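Side-chain contacts in p800 reaction center core protein (Heliobacterium modesticaldum, PDB 5V8K), which forms the homodimeric core of a photosynthetic reaction center, holding bacteriochlorophylls, chlorophyll-type pigments and calcium, and contributing to binding of a [4Fe-4S] cluster: residues A455-D460 against F503-Q508; F536-L539 against S545-E548. All blocks are in the same frame, centred on the assembly; numbering follows the deposited sequence.

Contact 1: residues A455-D460 against F503-Q508. With CA (calcium ion), chain B; GBF (Bacteriochlorophyll g), chain Y.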
loop_
_atom_site.group_PDB
_atom_site.type_symbol
_atom_site.label_atom_id
_atom_site.label_comp_id
_atom_site.label_asym_id
_atom_site.label_seq_id
_atom_site.Cartn_x
_atom_site.Cartn_y
_atom_site.Cartn_z
ATOM N N ALA A 455 14.469 -5.814 11.125
ATOM C CA ALA A 455 15.593 -6.733 11.201
ATOM C C ALA A 455 16.413 -6.678 9.913
ATOM O O ALA A 455 17.637 -6.556 9.959
ATOM C CB ALA A 455 15.102 -8.142 11.463
ATOM N N TRP A 456 15.746 -6.680 8.762
ATOM C CA TRP A 456 16.462 -6.622 7.494
ATOM C C TRP A 456 17.196 -5.295 7.330
ATOM O O TRP A 456 18.387 -5.270 6.975
ATOM C CB TRP A 456 15.508 -6.860 6.312
ATOM C CG TRP A 456 16.276 -6.582 5.037
ATOM C CD1 TRP A 456 16.139 -5.500 4.248
ATOM C CD2 TRP A 456 17.366 -7.343 4.496
ATOM N NE1 TRP A 456 17.077 -5.522 3.235
ATOM C CE2 TRP A 456 17.843 -6.649 3.366
ATOM C CE3 TRP A 456 17.996 -8.530 4.863
ATOM C CZ2 TRP A 456 18.921 -7.123 2.578
ATOM C CZ3 TRP A 456 19.068 -9.003 4.087
ATOM C CH2 TRP A 456 19.507 -8.303 2.958
ATOM N N PHE A 457 16.505 -4.179 7.563
ATOM C CA PHE A 457 17.152 -2.879 7.451
ATOM C C PHE A 457 18.371 -2.805 8.362
ATOM O O PHE A 457 19.431 -2.341 7.938
ATOM C CB PHE A 457 16.163 -1.756 7.739
ATOM C CG PHE A 457 15.056 -1.632 6.705
ATOM C CD1 PHE A 457 15.323 -1.700 5.345
ATOM C CD2 PHE A 457 13.733 -1.490 7.108
ATOM C CE1 PHE A 457 14.272 -1.602 4.416
ATOM C CE2 PHE A 457 12.728 -1.373 6.214
ATOM C CZ PHE A 457 12.980 -1.445 4.869
ATOM N N TYR A 458 18.278 -3.348 9.575
ATOM C CA TYR A 458 19.444 -3.344 10.453
ATOM C C TYR A 458 20.579 -4.184 9.868
ATOM O O TYR A 458 21.737 -3.741 9.801
ATOM C CB TYR A 458 19.062 -3.844 11.839
ATOM C CG TYR A 458 20.246 -3.968 12.743
ATOM C CD1 TYR A 458 20.758 -2.861 13.391
ATOM C CD2 TYR A 458 20.853 -5.180 12.962
ATOM C CE1 TYR A 458 21.873 -2.951 14.205
ATOM C CE2 TYR A 458 21.957 -5.287 13.794
ATOM C CZ TYR A 458 22.480 -4.159 14.393
ATOM O OH TYR A 458 23.596 -4.234 15.230
ATOM N N ILE A 459 20.262 -5.415 9.465
ATOM C CA ILE A 459 21.286 -6.358 9.030
ATOM C C ILE A 459 21.996 -5.843 7.779
ATOM O O ILE A 459 23.194 -6.045 7.607
ATOM C CB ILE A 459 20.635 -7.743 8.823
ATOM C CG1 ILE A 459 20.432 -8.417 10.183
ATOM C CG2 ILE A 459 21.456 -8.636 7.869
ATOM C CD1 ILE A 459 19.498 -9.620 10.119
ATOM N N ASP A 460 21.281 -5.163 6.907
ATOM C CA ASP A 460 21.889 -4.617 5.715
ATOM C C ASP A 460 22.587 -3.279 5.953
ATOM O O ASP A 460 22.907 -2.611 4.974
ATOM C CB ASP A 460 20.863 -4.426 4.604
ATOM C CG ASP A 460 21.422 -4.825 3.220
ATOM O OD1 ASP A 460 22.343 -5.650 3.147
ATOM O OD2 ASP A 460 20.940 -4.276 2.217
ATOM N N PHE A 503 14.499 4.952 4.497
ATOM C CA PHE A 503 13.925 5.671 3.361
ATOM C C PHE A 503 15.024 6.137 2.393
ATOM O O PHE A 503 14.898 5.984 1.173
ATOM C CB PHE A 503 13.070 6.813 3.909
ATOM C CG PHE A 503 12.360 7.647 2.886
ATOM C CD1 PHE A 503 13.014 8.688 2.271
ATOM C CD2 PHE A 503 10.995 7.474 2.636
ATOM C CE1 PHE A 503 12.373 9.478 1.356
ATOM C CE2 PHE A 503 10.324 8.301 1.695
ATOM C CZ PHE A 503 11.024 9.291 1.064
ATOM N N SER A 504 16.125 6.668 2.928
ATOM C CA SER A 504 17.249 7.081 2.104
ATOM C C SER A 504 17.944 5.863 1.499
ATOM O O SER A 504 18.390 5.899 0.355
ATOM C CB SER A 504 18.224 7.897 2.949
ATOM O OG SER A 504 17.623 9.090 3.416
ATOM N N TYR A 505 18.024 4.780 2.272
ATOM C CA TYR A 505 18.633 3.547 1.806
ATOM C C TYR A 505 17.823 2.947 0.664
ATOM O O TYR A 505 18.390 2.395 -0.290
ATOM C CB TYR A 505 18.793 2.582 2.992
ATOM C CG TYR A 505 18.802 1.083 2.742
ATOM C CD1 TYR A 505 17.618 0.390 2.645
ATOM C CD2 TYR A 505 19.977 0.356 2.725
ATOM C CE1 TYR A 505 17.585 -0.979 2.479
ATOM C CE2 TYR A 505 19.972 -0.997 2.547
ATOM C CZ TYR A 505 18.769 -1.681 2.421
ATOM O OH TYR A 505 18.717 -3.063 2.239
ATOM N N ILE A 506 16.501 3.085 0.721
ATOM C CA ILE A 506 15.668 2.610 -0.386
ATOM C C ILE A 506 16.019 3.361 -1.661
ATOM O O ILE A 506 16.149 2.754 -2.718
ATOM C CB ILE A 506 14.163 2.710 -0.046
ATOM C CG1 ILE A 506 13.725 1.467 0.724
ATOM C CG2 ILE A 506 13.309 2.804 -1.310
ATOM C CD1 ILE A 506 12.380 1.531 1.314
ATOM N N ILE A 507 16.222 4.678 -1.572
ATOM C CA ILE A 507 16.571 5.456 -2.763
ATOM C C ILE A 507 17.888 4.954 -3.361
ATOM O O ILE A 507 18.021 4.816 -4.587
ATOM C CB ILE A 507 16.661 6.962 -2.446
ATOM C CG1 ILE A 507 15.273 7.521 -2.137
ATOM C CG2 ILE A 507 17.281 7.743 -3.655
ATOM C CD1 ILE A 507 15.322 9.004 -1.640
ATOM N N GLN A 508 18.896 4.737 -2.495
ATOM C CA GLN A 508 20.226 4.359 -2.947
ATOM C C GLN A 508 20.261 2.931 -3.500
ATOM O O GLN A 508 20.868 2.684 -4.540
ATOM C CB GLN A 508 21.208 4.524 -1.795
ATOM C CG GLN A 508 22.660 4.306 -2.184
ATOM C CD GLN A 508 23.047 2.828 -2.151
ATOM O OE1 GLN A 508 22.574 2.055 -1.328
ATOM N NE2 GLN A 508 23.951 2.455 -3.027
HETATM CA CA CA B . 21.534 -4.668 -0.101
HETATM MG MG GBF Y . 22.294 -9.398 19.970
HETATM C CHA GBF Y . 25.622 -10.072 19.179
HETATM C CHB GBF Y . 22.277 -7.130 17.525
HETATM C CHC GBF Y . 18.880 -9.371 20.417
HETATM C CHD GBF Y . 22.411 -12.443 21.904
HETATM N NA GBF Y . 23.650 -8.731 18.669
HETATM C C1A GBF Y . 24.975 -8.877 18.561
HETATM C C2A GBF Y . 25.645 -8.239 17.369
HETATM C C3A GBF Y . 24.669 -7.098 17.185
HETATM C C4A GBF Y . 23.464 -7.698 17.819
HETATM C CMA GBF Y . 25.132 -5.855 17.971
HETATM C CAA GBF Y . 25.874 -9.034 16.075
HETATM C CBA GBF Y . 24.688 -9.917 15.720
HETATM C CGA GBF Y . 23.566 -9.170 15.028
HETATM O O1A GBF Y . 23.744 -8.211 14.304
HETATM O O2A GBF Y . 22.235 -9.716 15.110
HETATM N NB GBF Y . 20.791 -8.398 19.057
HETATM C C1B GBF Y . 20.959 -7.451 18.123
HETATM C C2B GBF Y . 19.703 -6.932 17.820
HETATM C C3B GBF Y . 18.771 -7.559 18.623
HETATM C C4B GBF Y . 19.487 -8.453 19.426
HETATM C CMB GBF Y . 19.377 -5.878 16.790
HETATM C CAB GBF Y . 17.346 -7.204 18.499
HETATM C CBB GBF Y . 16.292 -7.751 19.016
HETATM N NC GBF Y . 20.988 -10.629 20.931
HETATM C C1C GBF Y . 19.670 -10.447 21.053
HETATM C C2C GBF Y . 18.751 -11.302 21.845
HETATM C C3C GBF Y . 19.910 -12.146 22.187
HETATM C C4C GBF Y . 21.141 -11.742 21.683
HETATM C CMC GBF Y . 18.192 -10.451 22.998
HETATM C CAC GBF Y . 19.822 -13.360 23.035
HETATM C CBC GBF Y . 18.522 -13.841 23.605
HETATM N ND GBF Y . 23.543 -10.898 20.486
HETATM C C1D GBF Y . 23.619 -12.004 21.203
HETATM C C2D GBF Y . 24.975 -12.869 21.340
HETATM C C3D GBF Y . 25.591 -11.959 20.507
HETATM C C4D GBF Y . 24.839 -10.869 20.009
HETATM C CMD GBF Y . 25.451 -14.110 22.028
HETATM C CAD GBF Y . 26.996 -11.718 20.138
HETATM O OBD GBF Y . 28.009 -12.482 20.028
HETATM C CBD GBF Y . 27.019 -10.543 19.215
HETATM C CGD GBF Y . 27.923 -9.496 19.778
HETATM O O1D GBF Y . 27.527 -8.647 20.589
HETATM O O2D GBF Y . 29.298 -9.541 19.390
HETATM C CED GBF Y . 30.151 -8.570 19.983
HETATM C C1 GBF Y . 21.147 -9.051 14.473
HETATM C C2 GBF Y . 20.005 -10.014 14.399
HETATM C C3 GBF Y . 18.813 -9.631 13.941
HETATM C C4 GBF Y . 18.592 -8.212 13.540
HETATM C C5 GBF Y . 17.689 -10.634 13.854
HETATM C C6 GBF Y . 16.667 -10.344 14.972
HETATM C C7 GBF Y . 15.457 -11.260 14.862
HETATM C C8 GBF Y . 14.853 -11.803 15.945
HETATM C C9 GBF Y . 15.324 -11.513 17.351
HETATM C C10 GBF Y . 13.627 -12.677 15.826
HETATM C C11 GBF Y . 13.670 -13.722 14.770
HETATM C C12 GBF Y . 12.572 -14.751 14.953
HETATM C C13 GBF Y . 12.552 -15.887 14.230
HETATM C C14 GBF Y . 11.449 -16.871 14.454
HETATM C C15 GBF Y . 13.614 -16.190 13.189
HETATM O O HOH W 1 22.618 -6.733 0.847
HETATM O O HOH W 2 23.521 -3.626 0.606
#

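Contact 2: residues F536-L539 against S545-E548. With AOH (8(1)-OH-Chlorophyll aF), chain E.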
loop_
_atom_site.group_PDB
_atom_site.type_symbol
_atom_site.label_atom_id
_atom_site.label_comp_id
_atom_site.label_asym_id
_atom_site.label_seq_id
_atom_site.Cartn_x
_atom_site.Cartn_y
_atom_site.Cartn_z
ATOM N N PHE A 536 -5.320 -5.979 -2.352
ATOM C CA PHE A 536 -6.312 -5.142 -1.682
ATOM C C PHE A 536 -7.713 -5.513 -2.130
ATOM O O PHE A 536 -8.661 -5.442 -1.342
ATOM C CB PHE A 536 -6.115 -3.640 -1.967
ATOM C CG PHE A 536 -4.802 -3.040 -1.516
ATOM C CD1 PHE A 536 -3.809 -3.792 -0.965
ATOM C CD2 PHE A 536 -4.578 -1.665 -1.692
ATOM C CE1 PHE A 536 -2.595 -3.209 -0.594
ATOM C CE2 PHE A 536 -3.384 -1.060 -1.306
ATOM C CZ PHE A 536 -2.381 -1.838 -0.769
ATOM N N SER A 537 -7.875 -5.816 -3.423
ATOM C CA SER A 537 -9.172 -6.161 -3.988
ATOM C C SER A 537 -9.729 -7.445 -3.364
ATOM O O SER A 537 -10.946 -7.629 -3.328
ATOM C CB SER A 537 -9.071 -6.279 -5.530
ATOM O OG SER A 537 -8.504 -7.500 -6.009
ATOM N N MET A 538 -8.878 -8.264 -2.786
ATOM C CA MET A 538 -9.269 -9.481 -2.089
ATOM C C MET A 538 -9.355 -9.308 -0.575
ATOM O O MET A 538 -10.019 -10.113 0.087
ATOM C CB MET A 538 -8.254 -10.602 -2.339
ATOM C CG MET A 538 -8.153 -11.109 -3.772
ATOM S SD MET A 538 -6.640 -12.083 -4.008
ATOM C CE MET A 538 -6.686 -12.967 -2.526
ATOM N N LEU A 539 -8.622 -8.352 -0.001
ATOM C CA LEU A 539 -8.585 -8.192 1.440
ATOM C C LEU A 539 -9.524 -7.100 1.951
ATOM O O LEU A 539 -9.952 -7.179 3.104
ATOM C CB LEU A 539 -7.159 -7.901 1.912
ATOM C CG LEU A 539 -6.174 -9.032 1.635
ATOM C CD1 LEU A 539 -4.755 -8.609 1.728
ATOM C CD2 LEU A 539 -6.379 -10.163 2.605
ATOM N N SER A 545 -19.290 -6.745 -3.844
ATOM C CA SER A 545 -19.131 -5.939 -5.049
ATOM C C SER A 545 -18.570 -6.777 -6.194
ATOM O O SER A 545 -19.071 -6.730 -7.323
ATOM C CB SER A 545 -18.207 -4.761 -4.765
ATOM O OG SER A 545 -18.101 -3.967 -5.916
ATOM N N ARG A 546 -17.498 -7.524 -5.913
ATOM C CA ARG A 546 -16.817 -8.310 -6.929
ATOM C C ARG A 546 -17.670 -9.471 -7.443
ATOM O O ARG A 546 -17.659 -9.775 -8.637
ATOM C CB ARG A 546 -15.500 -8.818 -6.345
ATOM C CG ARG A 546 -14.479 -7.693 -6.146
ATOM C CD ARG A 546 -13.375 -8.065 -5.166
ATOM N NE ARG A 546 -12.922 -9.452 -5.250
ATOM C CZ ARG A 546 -12.812 -10.273 -4.212
ATOM N NH1 ARG A 546 -12.430 -11.527 -4.398
ATOM N NH2 ARG A 546 -13.105 -9.879 -2.984
ATOM N N ASP A 547 -18.420 -10.135 -6.564
ATOM C CA ASP A 547 -19.256 -11.249 -6.999
ATOM C C ASP A 547 -20.362 -10.761 -7.930
ATOM O O ASP A 547 -20.693 -11.419 -8.917
ATOM C CB ASP A 547 -19.826 -11.943 -5.770
ATOM C CG ASP A 547 -20.287 -13.380 -6.053
ATOM O OD1 ASP A 547 -19.498 -14.186 -6.616
ATOM O OD2 ASP A 547 -21.439 -13.687 -5.698
ATOM N N GLU A 548 -20.889 -9.573 -7.660
ATOM C CA GLU A 548 -21.911 -8.947 -8.490
ATOM C C GLU A 548 -21.334 -8.494 -9.821
ATOM O O GLU A 548 -21.957 -8.676 -10.868
ATOM C CB GLU A 548 -22.510 -7.755 -7.722
ATOM C CG GLU A 548 -23.628 -6.981 -8.386
ATOM C CD GLU A 548 -24.244 -5.926 -7.447
ATOM O OE1 GLU A 548 -25.462 -6.049 -7.163
ATOM O OE2 GLU A 548 -23.506 -4.985 -7.006
HETATM C C1 AOH E . -11.979 -3.829 -17.062
HETATM C C2 AOH E . -10.614 -4.286 -16.624
HETATM C C3 AOH E . -9.569 -3.479 -16.497
HETATM C C4 AOH E . -9.661 -2.037 -16.802
HETATM C C5 AOH E . -8.256 -4.082 -16.099
HETATM C C6 AOH E . -7.395 -4.386 -17.319
HETATM C C7 AOH E . -6.024 -4.686 -16.757
HETATM C C8 AOH E . -4.991 -4.985 -17.537
HETATM C C9 AOH E . -5.210 -5.094 -19.017
HETATM C C10 AOH E . -3.670 -5.346 -16.906
HETATM C C11 AOH E . -2.705 -4.271 -16.466
HETATM C C15 AOH E . -0.161 -2.949 -15.755
HETATM C C14 AOH E . 0.899 -5.257 -15.262
HETATM C C13 AOH E . -0.289 -4.439 -15.707
HETATM C C12 AOH E . -1.457 -5.025 -16.033
HETATM N NB AOH E . -8.394 -3.831 -9.902
HETATM N ND AOH E . -11.949 -4.168 -7.965
HETATM C C1A AOH E . -12.388 -4.876 -10.916
HETATM C C1B AOH E . -8.118 -4.146 -11.186
HETATM C C1C AOH E . -8.078 -2.976 -7.026
HETATM C C1D AOH E . -12.279 -3.921 -6.690
HETATM C C2A AOH E . -12.791 -5.029 -12.356
HETATM C C2B AOH E . -6.763 -4.019 -11.485
HETATM C C2C AOH E . -7.877 -2.438 -5.762
HETATM C C2D AOH E . -13.625 -4.155 -6.475
HETATM C C3A AOH E . -11.385 -5.218 -12.928
HETATM C C3B AOH E . -6.194 -3.563 -10.300
HETATM C C3C AOH E . -9.084 -2.553 -5.102
HETATM C C3D AOH E . -14.137 -4.559 -7.703
HETATM C C4A AOH E . -10.432 -4.802 -11.837
HETATM C C4B AOH E . -7.222 -3.431 -9.368
HETATM C C4C AOH E . -9.937 -3.160 -6.038
HETATM C C4D AOH E . -13.094 -4.525 -8.627
HETATM C CAA AOH E . -13.573 -3.822 -12.852
HETATM C CAB AOH E . -4.755 -3.369 -10.256
HETATM C CAC AOH E . -9.340 -2.053 -3.746
HETATM C CAD AOH E . -15.361 -4.802 -8.517
HETATM C CBA AOH E . -14.307 -4.145 -14.154
HETATM C CBB AOH E . -3.995 -3.277 -9.206
HETATM C CBC AOH E . -9.983 -3.036 -2.822
HETATM C CBD AOH E . -14.939 -5.079 -9.924
HETATM C CED AOH E . -14.989 -8.905 -10.468
HETATM C CGA AOH E . -13.655 -3.569 -15.376
HETATM C CGD AOH E . -15.364 -6.465 -10.338
HETATM C CHA AOH E . -13.479 -4.895 -9.916
HETATM C CHB AOH E . -9.147 -4.611 -12.151
HETATM C CHC AOH E . -6.994 -3.008 -7.996
HETATM C CHD AOH E . -11.317 -3.433 -5.681
HETATM C CMA AOH E . -11.100 -6.659 -13.333
HETATM C CMB AOH E . -6.040 -4.309 -12.780
HETATM C CMC AOH E . -6.617 -1.821 -5.224
HETATM C CMD AOH E . -14.305 -4.005 -5.144
HETATM N NA AOH E . -11.093 -4.698 -10.672
HETATM N NC AOH E . -9.319 -3.448 -7.195
HETATM O O1 AOH E . -10.195 -0.884 -3.793
HETATM O O1A AOH E . -13.253 -2.413 -15.410
HETATM O O1D AOH E . -16.353 -6.652 -11.024
HETATM O O2A AOH E . -12.910 -4.445 -16.180
HETATM O O2D AOH E . -14.595 -7.619 -9.938
HETATM O OBD AOH E . -16.454 -5.091 -7.916
HETATM MG MG AOH E . -10.153 -4.244 -8.918
HETATM O O HOH W 3 -12.774 -7.558 -1.512
HETATM O O HOH W 4 -9.641 -6.505 -8.372
#

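Contact 1: residues A455-D460 against F503-Q508
The phenol of Tyr505 reaches from helix 502-513 to the carboxylate of Asp460, just past the end of helix 449-459. Tyr505 OH donates to Asp460 OD2 at 2.5 Å, in the plane of its own ring, and the oxygen receives it on the anti lone pair. Asp460 OD2 also binds calcium at 2.4 Å, in a site shared with Gln509, the carbonyl of Leu597 and two waters. Asp460 OD1 is satisfied separately, by a metal-bound water that donates at 2.6 Å and by a salt bridge to Lys261. With its hydrogen directed at Asp460 OD2, the phenol oxygen still accepts from the indole: Trp456 NE1 lies 3.1 Å from Tyr505 OH, a weak bond bent to 132°. Tyr505 CG stands anti to the backbone N (chi1 153°), carrying the ring across toward the other helix. On the way Tyr505 CE1 meets the ring edge of Phe457 at CD1, 3.7 Å off, an apolar neighbour for the tyrosine ring. A phenylalanine here would probably leave Trp456 NE1 without its acceptor and Asp460 OD2 without its hydrogen-bond donor. Calcium and lysine nearby probably keep Asp460 ionised, and the tyrosine, a second-shell residue, probably helps to hold the carboxylate on the metal.

Contact 2: residues F536-L539 against S545-E548
Arg546 turns a face of its guanidinium to the backbone carbonyl of Ser537. Ser537 O stands 3.4 Å from Arg546 CZ, above the flat group, where the N-H bonds do not point; although Arg546 NH2 is just as near as a bonded partner would be, the angle is poor. A water makes the link instead, donating to Ser537 O at 2.6 Å and accepting from Arg546 NH2 at 2.8 Å. Met538 also lies over a guanidinium face, through its CA, while its own side chain starts away from the arginine. A long, flexible residue suits this place because both its halves are used. The chain bends at chi3 (38°): Arg546 CG, a methylene, rests 3.5 Å from C3D of the chlorophyll, and beyond the bend the charged end turns to the last turn of helix 520-539, whose carbonyls would probably favour a positive charge.

Ser537 comes to the same side of the macrocycle, with CB 3.3 Å from the pigment's C4C. A residue this small suits a place so close to the ring, and its OG bonds back to the carbonyl of Phe534. Also on this side, a water binds the magnesium at 2.4 Å as axial ligand. At the rim, Ser545 OG donates to the keto oxygen OBD at 2.8 Å, and Arg398 of the second subunit bonds to the same pigment. Two successive helices, 520-539 and 543-560, linked by a short connection, thus line the site of 8(1)-OH-chlorophyll aF, the pigment taken to be the primary electron acceptor of heliobacterial reaction centers.

How the contacts relate
Neither contact is a surface one: in both, every touching residue is buried. Contact 1 lies nearer the middle of the chain, its centre about 19 Å from the chain centre against about 29 Å for contact 2, and their nearest atoms are about 15 Å apart. They use four different helices, yet helix 575-599 packs on both, and helices 502-513 and 520-539 are neighbours in sequence. Contact 1 relies on direct bonds between side chains beside a metal ion, whereas contact 2 works through a backbone carbonyl, a bridging water and a pigment. The second subunit packs on contact 1, but adds salt bridges at contact 2, from its Arg398 and Lys417 to Glu548.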